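Local coordinates for protein probable sugar kinase (Clostridium perfringens, PDB 3KZH) that probably acts as a sugar kinase of the pfkB (ribokinase-like) family, binding beta-D-glucopyranose in a pocket and presumably phosphorylating a carbohydrate substrate, at residues A[73-76]-A[77-81]. Numbering follows the deposited sequence.
Sequences SIVE and HSKKI
Consecutive turns of one alpha-helix meet where Val-75 and Glu-76 face Lys-79, and Val-75 O meets Ser-78 OG. They form all but the first turn of helix 69-81, which packs beside helix 44-54 in the ribokinase-like fold and leads into edge strand 83-84 of the main sheet. Regular i to i+4 bonds run from His-77 N to Ser-73 O, from Ser-78 N to Ile-74 O (2.9 Å), from Lys-79 N to Val-75 O (3.1 Å) and from Lys-80 N to Glu-76 O. Val-75 O takes a second donor, Ser-78 OG at 2.5 Å: OG stands between the backbone N and the carbonyl carbon of its own residue (chi1 71°), which turns it back toward Val-75 O, and it approaches that carbonyl from the side, the C=O...OG angle being 118°. Ser-78 is buried, and this bond within the helix gives its hydroxyl an acceptor; its side chain also packs on Tyr-83 and Met-85. Toward solvent, the extended Lys-79 chain runs alongside Val-75, with Lys-79 CE 3.8 Å from Val-75 CG1. Glu-76, bent at its second torsion, brings its carboxylate across that chain. On another side of the helix, the His-77 ring meets Phe-41 with planes inclined at about 50°, while Ile-81 CG1 lies 3.7 Å above one imidazole face, offset toward the rim. Glu-76 OE2 and Lys-79 NZ end 3.7 Å apart in a long i to i+3 salt bridge.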
ATOM      1  N   SER A  73      -4.757   4.584   1.876  1.00 29.79           N
ATOM      2  CA  SER A  73      -5.078   3.187   2.197  1.00 31.16           C
ATOM      3  C   SER A  73      -5.859   3.094   3.512  1.00 30.33           C
ATOM      4  O   SER A  73      -6.887   2.414   3.586  1.00 28.14           O
ATOM      5  CB  SER A  73      -3.800   2.353   2.307  1.00 30.96           C
ATOM      6  OG  SER A  73      -3.090   2.316   1.092  1.00 32.63           O
ATOM      7  N   ILE A  74      -5.367   3.813   4.527  1.00 30.15           N
ATOM      8  CA  ILE A  74      -5.984   3.882   5.859  1.00 29.84           C
ATOM      9  C   ILE A  74      -7.376   4.517   5.730  1.00 28.34           C
ATOM     10  O   ILE A  74      -8.359   3.918   6.166  1.00 29.93           O
ATOM     11  CB  ILE A  74      -5.123   4.733   6.857  1.00 29.59           C
ATOM     12  CG1 ILE A  74      -3.730   4.125   7.049  1.00 29.00           C
ATOM     13  CG2 ILE A  74      -5.824   4.876   8.219  1.00 25.87           C
ATOM     14  CD1 ILE A  74      -3.630   2.987   8.069  1.00 30.62           C
ATOM     15  N   VAL A  75      -7.455   5.671   5.056  1.00 25.41           N
ATOM     16  CA  VAL A  75      -8.711   6.396   4.861  1.00 23.15           C
ATOM     17  C   VAL A  75      -9.766   5.548   4.171  1.00 22.90           C
ATOM     18  O   VAL A  75     -10.903   5.487   4.641  1.00 18.37           O
ATOM     19  CB  VAL A  75      -8.513   7.750   4.111  1.00 23.21           C
ATOM     20  CG1 VAL A  75      -9.838   8.511   4.008  1.00 24.58           C
ATOM     21  CG2 VAL A  75      -7.561   8.616   4.845  1.00 21.43           C
ATOM     22  N   GLU A  76      -9.367   4.838   3.113  1.00 24.27           N
ATOM     23  CA  GLU A  76     -10.289   3.960   2.389  1.00 24.31           C
ATOM     24  C   GLU A  76     -10.796   2.805   3.245  1.00 21.46           C
ATOM     25  O   GLU A  76     -11.978   2.470   3.190  1.00 18.54           O
ATOM     26  CB  GLU A  76      -9.665   3.424   1.087  1.00 26.79           C
ATOM     27  CG  GLU A  76      -9.753   4.388  -0.108  1.00 32.12           C
ATOM     28  CD  GLU A  76     -11.180   4.876  -0.398  1.00 35.24           C
ATOM     29  OE1 GLU A  76     -12.084   4.031  -0.614  1.00 37.88           O
ATOM     30  OE2 GLU A  76     -11.395   6.106  -0.388  1.00 34.82           O
ATOM     31  N   HIS A  77      -9.921   2.260   4.095  1.00 21.14           N
ATOM     32  CA  HIS A  77     -10.297   1.164   4.993  1.00 21.86           C
ATOM     33  C   HIS A  77     -11.259   1.677   6.073  1.00 21.53           C
ATOM     34  O   HIS A  77     -12.198   0.982   6.442  1.00 18.92           O
ATOM     35  CB  HIS A  77      -9.054   0.532   5.622  1.00 20.14           C
ATOM     36  CG  HIS A  77      -9.341  -0.675   6.462  1.00 17.86           C
ATOM     37  ND1 HIS A  77      -9.716  -1.887   5.922  1.00 15.76           N
ATOM     38  CD2 HIS A  77      -9.291  -0.862   7.801  1.00 15.95           C
ATOM     39  CE1 HIS A  77      -9.882  -2.767   6.895  1.00 16.38           C
ATOM     40  NE2 HIS A  77      -9.629  -2.169   8.042  1.00 18.50           N
ATOM     41  N   SER A  78     -11.055   2.928   6.494  1.00 22.86           N
ATOM     42  CA  SER A  78     -11.899   3.575   7.494  1.00 25.33           C
ATOM     43  C   SER A  78     -13.313   3.849   7.001  1.00 25.54           C
ATOM     44  O   SER A  78     -14.261   3.767   7.778  1.00 23.35           O
ATOM     45  CB  SER A  78     -11.232   4.850   8.032  1.00 27.10           C
ATOM     46  OG  SER A  78     -11.194   5.915   7.105  1.00 29.53           O
ATOM     47  N   LYS A  79     -13.443   4.141   5.706  1.00 26.32           N
ATOM     48  CA  LYS A  79     -14.746   4.392   5.077  1.00 28.81           C
ATOM     49  C   LYS A  79     -15.480   3.072   4.836  1.00 26.35           C
ATOM     50  O   LYS A  79     -16.708   3.032   4.869  1.00 26.25           O
ATOM     51  CB  LYS A  79     -14.592   5.152   3.754  1.00 31.03           C
ATOM     52  CG  LYS A  79     -14.113   6.594   3.892  1.00 35.12           C
ATOM     53  CD  LYS A  79     -13.793   7.157   2.524  1.00 37.50           C
ATOM     54  CE  LYS A  79     -13.388   8.607   2.583  1.00 41.26           C
ATOM     55  NZ  LYS A  79     -12.884   9.084   1.256  1.00 44.91           N
ATOM     56  N   LYS A  80     -14.717   1.998   4.630  1.00 25.07           N
ATOM     57  CA  LYS A  80     -15.270   0.662   4.411  1.00 26.01           C
ATOM     58  C   LYS A  80     -15.822   0.084   5.725  1.00 24.55           C
ATOM     59  O   LYS A  80     -16.945  -0.428   5.752  1.00 22.12           O
ATOM     60  CB  LYS A  80     -14.196  -0.263   3.826  1.00 28.81           C
ATOM     61  CG  LYS A  80     -14.638  -1.701   3.564  1.00 31.94           C
ATOM     62  CD  LYS A  80     -13.445  -2.610   3.316  1.00 35.82           C
ATOM     63  CE  LYS A  80     -13.877  -4.066   3.339  1.00 38.90           C
ATOM     64  NZ  LYS A  80     -12.744  -5.022   3.214  1.00 41.80           N
ATOM     65  N   ILE A  81     -15.035   0.197   6.803  1.00 22.36           N
ATOM     66  CA  ILE A  81     -15.422  -0.311   8.123  1.00 22.26           C
ATOM     67  C   ILE A  81     -16.368   0.645   8.859  1.00 21.66           C
ATOM     68  O   ILE A  81     -17.381   0.217   9.424  1.00 21.20           O
ATOM     69  CB  ILE A  81     -14.173  -0.656   9.000  1.00 21.50           C
ATOM     70  CG1 ILE A  81     -13.279  -1.703   8.308  1.00 22.78           C
ATOM     71  CG2 ILE A  81     -14.593  -1.151  10.394  1.00 20.89           C
ATOM     72  CD1 ILE A  81     -13.965  -3.051   7.938  1.00 22.47           C
TER